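Local coordinates for protein carbohydrate binding module (Ruminococcus flavefaciens, PDB 4V1L) that probably binds polysaccharide as a non-catalytic carbohydrate-binding module with a beta-sandwich fold, at residues 24-29 with 110-115. Residues are numbered along the deposited sequence; the frame is centred on the assembly and turned at random.
Sequences RMIGFS and IKFGVW
Ile-26 and Phe-112 face each other as an antiparallel hydrogen-bonded pair. Ile-26 N donates a hydrogen bond to Phe-112 O at 2.8 Å, and Phe-112 N donates one to Ile-26 O. Phe-28 and Ile-110 form a second such pair. Beyond the first, Val-114 N donates to Arg-24 O at 2.8 Å, nearly in line with the carbonyl bond. The non-hydrogen-bonded pairs, Met-25 with Gly-113 and Gly-27 with Lys-111, add CA-H...O contacts.

Met-25 and Trp-115 make a Met-aromatic contact. The sulfur lies at the indole edge, with SD 5.4 Å from the centre of the six-membered ring of Trp-115. Met-25 CG sits 3.7 Å from Trp-115 CH2. The bend at chi3 (87°) carries Met-25 CE over strand 109-113, 4.1 Å from Lys-111 CB. An alanine in place of Met-25 would probably leave the indole edge without its sulfur and methylene partners, and Lys-111 CB without the methyl group that lies against it. Lys-111 runs past Gly-27, with CG 3.9 Å from Gly-27 CA.

Apolar contacts link side chains on the face of Ile-26, Phe-28, Ile-110 and Phe-112. Ile-26 CD1 reaches Val-114 CG2 at 4.2 Å and also approaches the ring of Phe-112. Phe-28 CB meets Ile-110 CG2.

Strand 25-29 thus pairs with strand 109-113, which pairs in turn with strand 55-64. Gln-60 there accepts a hydrogen bond from Trp-115 NE1. Ile-26, Phe-28 and Phe-112 pack on Ile-124 of strand 121-131, in the core of a beta-sandwich. On the reverse face, Met-25 and Lys-111 touch Trp-73 of strand 73-75.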
# COMPACT_ATOMS: atom_id res chain seq x y z
N ARG A 24 6.42 9.65 -5.06
CA ARG A 24 6.41 9.12 -3.70
C ARG A 24 5.30 8.09 -3.44
O ARG A 24 5.26 7.53 -2.31
CB ARG A 24 6.39 10.26 -2.69
CG ARG A 24 7.73 11.01 -2.67
CD ARG A 24 7.70 12.22 -1.76
NE ARG A 24 9.01 12.87 -1.66
CZ ARG A 24 9.19 14.17 -1.58
NH1 ARG A 24 8.13 15.00 -1.58
NH2 ARG A 24 10.41 14.68 -1.49
N MET A 25 4.45 7.80 -4.43
CA MET A 25 3.49 6.71 -4.27
C MET A 25 3.89 5.54 -5.14
O MET A 25 4.04 5.67 -6.37
CB MET A 25 2.08 7.16 -4.59
CG MET A 25 1.60 8.29 -3.69
SD MET A 25 -0.20 8.48 -3.69
CE MET A 25 -0.63 7.31 -2.40
N ILE A 26 4.15 4.42 -4.49
CA ILE A 26 4.62 3.23 -5.18
C ILE A 26 3.43 2.33 -5.48
O ILE A 26 2.73 1.91 -4.58
CB ILE A 26 5.66 2.48 -4.33
CG1 ILE A 26 6.89 3.38 -4.12
CG2 ILE A 26 6.15 1.22 -5.02
CD1 ILE A 26 7.59 3.09 -2.82
N GLY A 27 3.20 2.08 -6.76
CA GLY A 27 1.99 1.39 -7.20
C GLY A 27 2.17 -0.10 -7.46
O GLY A 27 3.23 -0.53 -7.94
N PHE A 28 1.14 -0.87 -7.16
CA PHE A 28 1.08 -2.30 -7.47
C PHE A 28 -0.26 -2.55 -8.12
O PHE A 28 -1.31 -2.18 -7.57
CB PHE A 28 1.24 -3.14 -6.18
CG PHE A 28 2.52 -2.86 -5.45
CD1 PHE A 28 3.68 -3.48 -5.86
CD2 PHE A 28 2.57 -1.91 -4.45
CE1 PHE A 28 4.88 -3.19 -5.24
CE2 PHE A 28 3.77 -1.59 -3.83
CZ PHE A 28 4.92 -2.24 -4.21
N SER A 29 -0.24 -3.19 -9.27
CA SER A 29 -1.48 -3.53 -9.97
C SER A 29 -2.25 -4.61 -9.21
O SER A 29 -1.68 -5.63 -8.80
CB SER A 29 -1.19 -4.02 -11.38
OG SER A 29 -0.48 -3.00 -12.14
N ILE A 110 -3.24 -0.43 -6.19
CA ILE A 110 -3.06 0.01 -4.81
C ILE A 110 -1.71 0.75 -4.77
O ILE A 110 -0.72 0.29 -5.35
CB ILE A 110 -3.15 -1.15 -3.81
CG1 ILE A 110 -2.94 -0.67 -2.36
CG2 ILE A 110 -2.13 -2.24 -4.10
CD1 ILE A 110 -4.11 0.07 -1.77
N LYS A 111 -1.68 1.92 -4.15
CA LYS A 111 -0.47 2.73 -4.07
C LYS A 111 -0.07 2.99 -2.63
O LYS A 111 -0.90 3.36 -1.78
CB LYS A 111 -0.64 4.05 -4.82
CG LYS A 111 -0.95 3.86 -6.28
CD LYS A 111 -0.56 5.09 -7.07
CE LYS A 111 0.03 4.77 -8.42
NZ LYS A 111 1.03 5.82 -8.75
N PHE A 112 1.22 2.78 -2.36
CA PHE A 112 1.83 2.95 -1.06
C PHE A 112 2.67 4.22 -1.07
O PHE A 112 3.70 4.30 -1.72
CB PHE A 112 2.72 1.72 -0.79
CG PHE A 112 3.58 1.82 0.44
CD1 PHE A 112 3.02 1.94 1.69
CD2 PHE A 112 4.96 1.73 0.33
CE1 PHE A 112 3.82 2.02 2.82
CE2 PHE A 112 5.75 1.78 1.47
CZ PHE A 112 5.19 1.92 2.70
N GLY A 113 2.17 5.24 -0.39
CA GLY A 113 2.80 6.55 -0.37
C GLY A 113 3.78 6.63 0.78
O GLY A 113 3.47 6.25 1.93
N VAL A 114 4.98 7.11 0.48
CA VAL A 114 6.03 7.32 1.49
C VAL A 114 6.36 8.79 1.55
O VAL A 114 7.08 9.30 0.68
CB VAL A 114 7.33 6.54 1.15
CG1 VAL A 114 8.31 6.61 2.34
CG2 VAL A 114 7.01 5.12 0.78
N TRP A 115 5.80 9.49 2.53
CA TRP A 115 6.07 10.91 2.68
C TRP A 115 7.38 11.16 3.42
O TRP A 115 8.01 12.21 3.28
CB TRP A 115 4.95 11.65 3.42
CG TRP A 115 3.55 11.52 2.90
CD1 TRP A 115 2.42 11.78 3.61
CD2 TRP A 115 3.10 11.13 1.57
NE1 TRP A 115 1.32 11.59 2.83
CE2 TRP A 115 1.70 11.17 1.58
CE3 TRP A 115 3.75 10.71 0.39
CZ2 TRP A 115 0.93 10.84 0.45
CZ3 TRP A 115 3.00 10.39 -0.73
CH2 TRP A 115 1.59 10.45 -0.69